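Local coordinates for cytolethal distending toxin protein B (PDB 1SR4), which probably acts as the DNase I-like nuclease subunit of a bacterial genotoxin, damaging the DNA of host cells and disturbing their cell cycle, at residues R88-V91 / G92-R95; K22-I25 / N26-L30; E192-V195 / S196-I200. All coordinates share one frame; numbering follows the deposited sequence.

Interaction 1 (R88-V91 / G92-R95); sequences RLDV and GANR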
ATOM      1  N   ARG B  88       8.792 -16.722  11.469  1.00 13.05           N
ATOM      2  CA  ARG B  88       7.782 -16.579  12.506  1.00 13.58           C
ATOM      3  C   ARG B  88       8.443 -16.486  13.884  1.00 14.57           C
ATOM      4  O   ARG B  88       8.433 -17.439  14.661  1.00 13.81           O
ATOM      5  CB  ARG B  88       6.822 -17.766  12.437  1.00 15.42           C
ATOM      6  CG  ARG B  88       5.608 -17.660  13.331  1.00 18.45           C
ATOM      7  CD  ARG B  88       4.761 -18.931  13.244  1.00 26.12           C
ATOM      8  NE  ARG B  88       3.676 -18.896  14.222  1.00 32.99           N
ATOM      9  CZ  ARG B  88       3.806 -19.215  15.509  1.00 35.87           C
ATOM     10  NH1 ARG B  88       4.978 -19.615  15.989  1.00 36.20           N
ATOM     11  NH2 ARG B  88       2.764 -19.109  16.325  1.00 36.89           N
ATOM     12  N   LEU B  89       9.023 -15.325  14.161  1.00 13.47           N
ATOM     13  CA  LEU B  89       9.713 -15.063  15.420  1.00 15.04           C
ATOM     14  C   LEU B  89       8.812 -14.991  16.651  1.00 16.01           C
ATOM     15  O   LEU B  89       9.196 -15.449  17.736  1.00 16.97           O
ATOM     16  CB  LEU B  89      10.486 -13.744  15.309  1.00 14.03           C
ATOM     17  CG  LEU B  89      11.508 -13.657  14.171  1.00 15.07           C
ATOM     18  CD1 LEU B  89      12.035 -12.230  14.049  1.00 15.92           C
ATOM     19  CD2 LEU B  89      12.637 -14.633  14.428  1.00 14.13           C
ATOM     20  N   ASP B  90       7.625 -14.410  16.482  1.00 13.69           N
ATOM     21  CA  ASP B  90       6.681 -14.216  17.582  1.00 14.24           C
ATOM     22  C   ASP B  90       5.868 -15.471  17.938  1.00 14.49           C
ATOM     23  O   ASP B  90       4.689 -15.577  17.604  1.00 14.51           O
ATOM     24  CB  ASP B  90       5.734 -13.060  17.221  1.00 14.10           C
ATOM     25  CG  ASP B  90       4.947 -12.542  18.406  1.00 15.42           C
ATOM     26  OD1 ASP B  90       5.046 -13.140  19.494  1.00 14.16           O
ATOM     27  OD2 ASP B  90       4.233 -11.524  18.244  1.00 14.05           O
ATOM     28  N   VAL B  91       6.485 -16.401  18.653  1.00 15.98           N
ATOM     29  CA  VAL B  91       5.782 -17.621  19.027  1.00 17.02           C
ATOM     30  C   VAL B  91       4.768 -17.328  20.131  1.00 17.34           C
ATOM     31  O   VAL B  91       3.888 -18.128  20.389  1.00 18.61           O
ATOM     32  CB  VAL B  91       6.768 -18.721  19.512  1.00 17.89           C
ATOM     33  CG1 VAL B  91       7.764 -19.055  18.398  1.00 16.83           C
ATOM     34  CG2 VAL B  91       7.491 -18.265  20.776  1.00 16.82           C
ATOM     35  N   GLY B  92       4.897 -16.174  20.776  1.00 17.07           N
ATOM     36  CA  GLY B  92       3.969 -15.822  21.834  1.00 15.91           C
ATOM     37  C   GLY B  92       2.602 -15.362  21.356  1.00 17.50           C
ATOM     38  O   GLY B  92       1.578 -15.872  21.819  1.00 18.29           O
ATOM     39  N   ALA B  93       2.565 -14.402  20.432  1.00 15.67           N
ATOM     40  CA  ALA B  93       1.289 -13.875  19.929  1.00 14.99           C
ATOM     41  C   ALA B  93       1.145 -13.940  18.408  1.00 14.53           C
ATOM     42  O   ALA B  93       0.134 -13.508  17.848  1.00 15.15           O
ATOM     43  CB  ALA B  93       1.116 -12.435  20.388  1.00 14.53           C
ATOM     44  N   ASN B  94       2.163 -14.461  17.740  1.00 13.70           N
ATOM     45  CA  ASN B  94       2.150 -14.592  16.292  1.00 14.21           C
ATOM     46  C   ASN B  94       1.888 -13.292  15.528  1.00 14.91           C
ATOM     47  O   ASN B  94       1.196 -13.290  14.507  1.00 15.94           O
ATOM     48  CB  ASN B  94       1.123 -15.650  15.868  1.00 16.33           C
ATOM     49  CG  ASN B  94       1.292 -16.063  14.415  1.00 18.48           C
ATOM     50  OD1 ASN B  94       2.415 -16.096  13.900  1.00 16.40           O
ATOM     51  ND2 ASN B  94       0.189 -16.375  13.751  1.00 18.45           N
ATOM     52  N   ARG B  95       2.400 -12.173  16.019  1.00 12.96           N
ATOM     53  CA  ARG B  95       2.202 -10.959  15.257  1.00 14.12           C
ATOM     54  C   ARG B  95       3.524 -10.277  14.869  1.00 13.13           C
ATOM     55  O   ARG B  95       3.657  -9.778  13.749  1.00 13.17           O
ATOM     56  CB  ARG B  95       1.235  -9.993  15.977  1.00 15.75           C
ATOM     57  CG  ARG B  95       1.668  -9.415  17.299  1.00 14.95           C
ATOM     58  CD  ARG B  95       0.508  -8.600  17.890  1.00 12.50           C
ATOM     59  NE  ARG B  95       0.855  -8.040  19.199  1.00 13.74           N
ATOM     60  CZ  ARG B  95       1.648  -6.989  19.379  1.00 14.35           C
ATOM     61  NH1 ARG B  95       2.185  -6.361  18.336  1.00 13.99           N
ATOM     62  NH2 ARG B  95       1.916  -6.570  20.607  1.00 13.05           N
TER
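Asp90 grips the turn that follows it with both carboxylate oxygens. With CG anti to the backbone N (chi1 -166°), the carboxylate lies over the chain as it curls back: OD1 of Asp90 takes the N-H of Ala93 at 2.9 Å on an almost straight bond, and OD2 of Asp90 takes the N-H of Arg95 at 3.0 Å. Both donors come from above the carboxylate plane rather than within it. The turn is closed a third time by Asn94 N, 2.8 Å from the carbonyl O of Asp90.

Asp90 is also the centre of an inverse gamma turn, in the loop that joins the antiparallel strands 81-87 and 98-102 of the eight-stranded sheet. OD2 accepts from Val96 N as well, and the chain of cytolethal distending toxin protein C adds its Thr8 N to OD1 and its Thr7 OG1 to OD2.

Arg88 stretches out from CG to NE and crosses the Asn94 side chain at about a right angle, its NE 3.1 Å from OD1 of Asn94, an oxygen that accepts from Asn97 ND2. Arg95 is likewise extended, its CG 3.5 Å from Asp90 OD2, while its guanidinium NH2 donates to Val12 O of protein C.

Interaction 2 (K22-I25 / N26-L30); sequences KWNI and NVRQL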
ATOM      1  N   LYS B  22      -5.074  -6.878   5.473  1.00  9.01           N
ATOM      2  CA  LYS B  22      -3.934  -6.016   5.149  1.00 10.28           C
ATOM      3  C   LYS B  22      -3.074  -6.586   4.017  1.00  9.74           C
ATOM      4  O   LYS B  22      -2.590  -5.846   3.158  1.00  9.47           O
ATOM      5  CB  LYS B  22      -3.068  -5.771   6.392  1.00  9.94           C
ATOM      6  CG  LYS B  22      -3.851  -5.225   7.608  1.00 10.25           C
ATOM      7  CD  LYS B  22      -2.910  -4.601   8.647  1.00  9.88           C
ATOM      8  CE  LYS B  22      -3.654  -4.160   9.903  1.00 11.22           C
ATOM      9  NZ  LYS B  22      -2.776  -3.253  10.733  1.00  9.51           N
ATOM     10  N   TRP B  23      -2.867  -7.898   4.017  1.00  8.56           N
ATOM     11  CA  TRP B  23      -2.100  -8.517   2.940  1.00  7.01           C
ATOM     12  C   TRP B  23      -2.890  -8.379   1.634  1.00  7.40           C
ATOM     13  O   TRP B  23      -2.321  -8.090   0.583  1.00  7.84           O
ATOM     14  CB  TRP B  23      -1.889 -10.015   3.181  1.00  9.30           C
ATOM     15  CG  TRP B  23      -0.807 -10.372   4.141  1.00  8.17           C
ATOM     16  CD1 TRP B  23      -0.935 -10.554   5.489  1.00 10.21           C
ATOM     17  CD2 TRP B  23       0.560 -10.636   3.827  1.00 10.02           C
ATOM     18  NE1 TRP B  23       0.267 -10.918   6.034  1.00 11.09           N
ATOM     19  CE2 TRP B  23       1.207 -10.980   5.039  1.00 10.23           C
ATOM     20  CE3 TRP B  23       1.307 -10.626   2.636  1.00 10.42           C
ATOM     21  CZ2 TRP B  23       2.562 -11.309   5.100  1.00  7.64           C
ATOM     22  CZ3 TRP B  23       2.660 -10.957   2.696  1.00 10.66           C
ATOM     23  CH2 TRP B  23       3.273 -11.291   3.922  1.00 11.31           C
ATOM     24  N   ASN B  24      -4.202  -8.578   1.701  1.00  9.26           N
ATOM     25  CA  ASN B  24      -5.011  -8.520   0.491  1.00 10.10           C
ATOM     26  C   ASN B  24      -5.381  -7.147  -0.018  1.00 11.80           C
ATOM     27  O   ASN B  24      -5.739  -7.002  -1.185  1.00 10.85           O
ATOM     28  CB  ASN B  24      -6.239  -9.400   0.649  1.00 10.78           C
ATOM     29  CG  ASN B  24      -5.872 -10.866   0.644  1.00 14.72           C
ATOM     30  OD1 ASN B  24      -5.323 -11.373  -0.341  1.00 15.02           O
ATOM     31  ND2 ASN B  24      -6.134 -11.550   1.748  1.00 16.46           N
ATOM     32  N   ILE B  25      -5.284  -6.140   0.844  1.00  8.18           N
ATOM     33  CA  ILE B  25      -5.552  -4.778   0.412  1.00  8.79           C
ATOM     34  C   ILE B  25      -4.219  -4.131   0.004  1.00 11.54           C
ATOM     35  O   ILE B  25      -3.954  -3.929  -1.187  1.00 12.75           O
ATOM     36  CB  ILE B  25      -6.209  -3.943   1.536  1.00  8.20           C
ATOM     37  CG1 ILE B  25      -7.608  -4.501   1.825  1.00  9.26           C
ATOM     38  CG2 ILE B  25      -6.271  -2.437   1.141  1.00  8.39           C
ATOM     39  CD1 ILE B  25      -8.285  -3.874   3.034  1.00  8.49           C
ATOM     40  N   ASN B  26      -3.349  -3.862   0.977  1.00 10.87           N
ATOM     41  CA  ASN B  26      -2.092  -3.177   0.677  1.00  8.92           C
ATOM     42  C   ASN B  26      -0.917  -3.972   0.087  1.00 10.94           C
ATOM     43  O   ASN B  26      -0.318  -3.541  -0.909  1.00  9.09           O
ATOM     44  CB  ASN B  26      -1.624  -2.431   1.923  1.00 10.42           C
ATOM     45  CG  ASN B  26      -2.659  -1.443   2.426  1.00 10.56           C
ATOM     46  OD1 ASN B  26      -3.156  -1.563   3.543  1.00  9.70           O
ATOM     47  ND2 ASN B  26      -2.996  -0.463   1.596  1.00  8.63           N
ATOM     48  N   VAL B  27      -0.557  -5.105   0.685  1.00  9.15           N
ATOM     49  CA  VAL B  27       0.561  -5.861   0.125  1.00  9.27           C
ATOM     50  C   VAL B  27       0.306  -6.214  -1.343  1.00  8.98           C
ATOM     51  O   VAL B  27       1.207  -6.099  -2.155  1.00  9.72           O
ATOM     52  CB  VAL B  27       0.858  -7.137   0.927  1.00  9.35           C
ATOM     53  CG1 VAL B  27       1.965  -7.950   0.238  1.00  6.35           C
ATOM     54  CG2 VAL B  27       1.319  -6.760   2.326  1.00  7.83           C
ATOM     55  N   ARG B  28      -0.915  -6.619  -1.692  1.00  9.07           N
ATOM     56  CA  ARG B  28      -1.207  -6.938  -3.086  1.00 11.13           C
ATOM     57  C   ARG B  28      -0.965  -5.726  -3.987  1.00  9.93           C
ATOM     58  O   ARG B  28      -0.405  -5.851  -5.065  1.00 10.01           O
ATOM     59  CB  ARG B  28      -2.655  -7.412  -3.247  1.00 14.12           C
ATOM     60  CG  ARG B  28      -2.993  -8.663  -2.440  1.00 19.74           C
ATOM     61  CD  ARG B  28      -4.450  -9.082  -2.638  1.00 22.61           C
ATOM     62  NE  ARG B  28      -4.620  -9.666  -3.946  1.00 26.85           N
ATOM     63  CZ  ARG B  28      -4.810 -10.954  -4.170  1.00 22.85           C
ATOM     64  NH1 ARG B  28      -4.879 -11.812  -3.168  1.00 26.43           N
ATOM     65  NH2 ARG B  28      -4.875 -11.379  -5.409  1.00 26.72           N
ATOM     66  N   GLN B  29      -1.382  -4.547  -3.551  1.00  7.75           N
ATOM     67  CA  GLN B  29      -1.173  -3.358  -4.367  1.00  9.40           C
ATOM     68  C   GLN B  29       0.306  -2.975  -4.504  1.00 10.61           C
ATOM     69  O   GLN B  29       0.722  -2.454  -5.545  1.00 10.07           O
ATOM     70  CB  GLN B  29      -2.011  -2.184  -3.802  1.00 11.71           C
ATOM     71  CG  GLN B  29      -3.521  -2.377  -4.050  1.00 11.32           C
ATOM     72  CD  GLN B  29      -4.432  -1.399  -3.290  1.00 15.30           C
ATOM     73  OE1 GLN B  29      -3.978  -0.380  -2.763  1.00 14.92           O
ATOM     74  NE2 GLN B  29      -5.742  -1.711  -3.253  1.00 14.77           N
ATOM     75  N   LEU B  30       1.114  -3.245  -3.481  1.00  9.03           N
ATOM     76  CA  LEU B  30       2.535  -2.901  -3.553  1.00 10.99           C
ATOM     77  C   LEU B  30       3.278  -3.765  -4.579  1.00 10.04           C
ATOM     78  O   LEU B  30       4.314  -3.365  -5.124  1.00  9.59           O
ATOM     79  CB  LEU B  30       3.204  -3.065  -2.172  1.00  7.28           C
ATOM     80  CG  LEU B  30       2.621  -2.201  -1.038  1.00 11.50           C
ATOM     81  CD1 LEU B  30       3.413  -2.479   0.235  1.00  9.14           C
ATOM     82  CD2 LEU B  30       2.683  -0.703  -1.379  1.00  7.56           C
TER
HETATM   83  O   HOH W   1      -5.915  -4.949  -3.481  1.00 15.86           O
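Across one turn of helix 20-31, Asn24 and Arg28 are joined by a side-chain hydrogen bond. The arginine chain is bent at chi3 (74°), which swings NH1 of Arg28 back to OD1 of Asn24 at 2.9 Å. The oxygen meets the guanidinium at its edge, only 11° out of plane. Glu20 OE2 accepts from Asn24 ND2, so both ends of the amide are engaged.

Among the backbone bonds the spacing is irregular. Val27 N reaches Lys22 O at 3.3 Å and Arg28 N reaches Trp23 O at 3.1 Å, both spanning five residues, while the four-residue bond from Asn26 N to Lys22 O is weak. The helix therefore widens here into a pi-type turn.

Water supplies a further bridge: one molecule lies 3.1 Å from Asn24 O, where it can donate, and accepts from Gln29 NE2 at 3.3 Å. The same NE2 donates to Ser246 OG, and Gln29 OE1 accepts from Arg245 N.

Apolar contact is made by Val27 and Trp23, which lie side by side and point the same way. With CG1 of Val27 anti to its own N (chi1 176°), that methyl comes 3.7 Å from CE3 of Trp23. Trp10 of strand 7-11 and Leu40 of strand 39-43 also pack against Val27, whereas Phe105 of the chain of cytolethal distending toxin protein C packs on Ile25. Helix 20-31 is the crossover helix of the beta-alpha-beta unit formed with strands 7-11 and 39-43 in the DNase I-like fold, laid against its sheet and met by protein C.

Interaction 3 (E192-V195 / S196-I200); sequences EPAV and SENTI
A short-range contact within and just beyond a single helical turn, this one lies on helix 193-197 and the chain that leads into strand 200-202, an outermost strand of the six-stranded sheet in the DNase I-like fold. Glu192 stands at the N-cap position. Its carbonyl O receives Ser196 N at 2.9 Å, nearly along the C=O axis, and one residue later Pro193 O receives Glu197 N. These two bonds define the turn. The Glu197 side chain runs back along the helix, its CG 3.0 Å from Pro193 O.

At Asn198 and Thr199 side chains add to the backbone bonds. Asn198 folds back with CG beside its own N (chi1 -76°), and its ND2 donates to Ala194 O at 2.6 Å, the carbonyl lying 22° out of the amide plane. Asn198 N makes a weak second bond to the same oxygen. The chain beyond is held by Asn198 O, which accepts from His221 ND1 of strand 216-221.

Val195 faces inward, onto Ile151 and Phe155 of helix 147-159, and so joins this short helix to the longer one. Its carbonyl O has two donors, Asn198 N at 3.0 Å and the hydroxyl of Thr199. Both lie well out of the carbonyl plane, one on each face. For Thr199 the first torsion (chi1 59°) sets OG1 between its own backbone N and carbonyl carbon, from where the hydroxyl donates to Val195 O across 2.9 Å.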
ATOM      1  N   GLU B 192      31.866   2.952  13.873  1.00 33.11           N
ATOM      2  CA  GLU B 192      32.383   1.781  13.158  1.00 32.07           C
ATOM      3  C   GLU B 192      32.812   2.353  11.821  1.00 30.94           C
ATOM      4  O   GLU B 192      32.103   2.220  10.824  1.00 29.50           O
ATOM      5  CB  GLU B 192      31.293   0.725  12.920  1.00 33.14           C
ATOM      6  CG  GLU B 192      30.796  -0.026  14.148  1.00 36.06           C
ATOM      7  CD  GLU B 192      31.833  -0.957  14.758  1.00 38.31           C
ATOM      8  OE1 GLU B 192      32.684  -1.510  14.022  1.00 37.71           O
ATOM      9  OE2 GLU B 192      31.780  -1.153  15.988  1.00 40.73           O
ATOM     10  N   PRO B 193      33.987   2.997  11.781  1.00 30.27           N
ATOM     11  CA  PRO B 193      34.507   3.605  10.554  1.00 28.25           C
ATOM     12  C   PRO B 193      34.411   2.764   9.289  1.00 26.11           C
ATOM     13  O   PRO B 193      33.945   3.251   8.268  1.00 25.91           O
ATOM     14  CB  PRO B 193      35.952   3.950  10.924  1.00 29.49           C
ATOM     15  CG  PRO B 193      35.851   4.236  12.402  1.00 30.43           C
ATOM     16  CD  PRO B 193      34.976   3.092  12.870  1.00 29.68           C
ATOM     17  N   ALA B 194      34.841   1.509   9.338  1.00 24.20           N
ATOM     18  CA  ALA B 194      34.789   0.682   8.138  1.00 24.68           C
ATOM     19  C   ALA B 194      33.360   0.440   7.638  1.00 23.68           C
ATOM     20  O   ALA B 194      33.111   0.382   6.435  1.00 23.21           O
ATOM     21  CB  ALA B 194      35.495  -0.654   8.384  1.00 24.44           C
ATOM     22  N   VAL B 195      32.424   0.302   8.562  1.00 22.57           N
ATOM     23  CA  VAL B 195      31.038   0.072   8.187  1.00 20.95           C
ATOM     24  C   VAL B 195      30.464   1.352   7.600  1.00 20.29           C
ATOM     25  O   VAL B 195      29.870   1.357   6.510  1.00 19.39           O
ATOM     26  CB  VAL B 195      30.198  -0.338   9.413  1.00 20.86           C
ATOM     27  CG1 VAL B 195      28.731  -0.457   9.020  1.00 21.54           C
ATOM     28  CG2 VAL B 195      30.708  -1.654   9.967  1.00 21.08           C
ATOM     29  N   SER B 196      30.660   2.433   8.343  1.00 19.25           N
ATOM     30  CA  SER B 196      30.187   3.756   7.976  1.00 21.14           C
ATOM     31  C   SER B 196      30.684   4.183   6.597  1.00 22.76           C
ATOM     32  O   SER B 196      29.938   4.761   5.804  1.00 23.24           O
ATOM     33  CB  SER B 196      30.658   4.753   9.039  1.00 23.16           C
ATOM     34  OG  SER B 196      30.228   6.076   8.772  1.00 24.16           O
ATOM     35  N   GLU B 197      31.940   3.887   6.297  1.00 22.16           N
ATOM     36  CA  GLU B 197      32.500   4.281   5.012  1.00 23.26           C
ATOM     37  C   GLU B 197      32.101   3.355   3.861  1.00 20.92           C
ATOM     38  O   GLU B 197      32.212   3.715   2.695  1.00 21.14           O
ATOM     39  CB  GLU B 197      34.027   4.381   5.125  1.00 26.44           C
ATOM     40  CG  GLU B 197      34.471   5.378   6.203  1.00 31.41           C
ATOM     41  CD  GLU B 197      35.970   5.645   6.198  1.00 34.73           C
ATOM     42  OE1 GLU B 197      36.715   4.845   5.582  1.00 34.12           O
ATOM     43  OE2 GLU B 197      36.390   6.652   6.821  1.00 35.96           O
ATOM     44  N   ASN B 198      31.618   2.166   4.181  1.00 19.38           N
ATOM     45  CA  ASN B 198      31.222   1.243   3.123  1.00 17.50           C
ATOM     46  C   ASN B 198      29.713   1.149   2.941  1.00 15.43           C
ATOM     47  O   ASN B 198      29.229   0.286   2.215  1.00 13.57           O
ATOM     48  CB  ASN B 198      31.805  -0.139   3.404  1.00 19.80           C
ATOM     49  CG  ASN B 198      33.283  -0.214   3.092  1.00 23.61           C
ATOM     50  OD1 ASN B 198      33.684  -0.097   1.937  1.00 26.02           O
ATOM     51  ND2 ASN B 198      34.102  -0.407   4.118  1.00 23.70           N
ATOM     52  N   THR B 199      28.968   2.037   3.592  1.00 13.43           N
ATOM     53  CA  THR B 199      27.508   2.010   3.474  1.00 14.03           C
ATOM     54  C   THR B 199      26.912   3.379   3.239  1.00 14.85           C
ATOM     55  O   THR B 199      27.559   4.401   3.458  1.00 14.59           O
ATOM     56  CB  THR B 199      26.836   1.470   4.750  1.00 13.53           C
ATOM     57  OG1 THR B 199      27.213   2.299   5.858  1.00 14.56           O
ATOM     58  CG2 THR B 199      27.243   0.028   5.004  1.00 13.03           C
ATOM     59  N   ILE B 200      25.658   3.394   2.804  1.00 15.24           N
ATOM     60  CA  ILE B 200      24.980   4.650   2.577  1.00 15.71           C
ATOM     61  C   ILE B 200      23.518   4.465   2.972  1.00 14.97           C
ATOM     62  O   ILE B 200      22.883   3.486   2.580  1.00 12.66           O
ATOM     63  CB  ILE B 200      25.135   5.094   1.087  1.00 18.59           C
ATOM     64  CG1 ILE B 200      24.681   6.547   0.910  1.00 20.37           C
ATOM     65  CG2 ILE B 200      24.427   4.108   0.167  1.00 19.22           C
ATOM     66  CD1 ILE B 200      23.239   6.730   0.785  1.00 25.80           C
TER

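From the N terminus the chain first passes through interaction 2, on the helix that crosses from strand 7-11 to strand 39-43, then interaction 1, in the loop between strands 81-87 and 98-102, and finally interaction 3, on the helix leading to strand 200-202. Each closes only a short local turn, and the three follow in series, none nested in or crossing another. Interactions 1 and 2 join strands of the eight-stranded sheet and both meet protein C, with centres 21 Å apart; interaction 3 leads into an outermost strand of the six-stranded sheet, touches no other subunit, and lies on the opposite side of the chain's centre from interaction 2, 35 Å between centres.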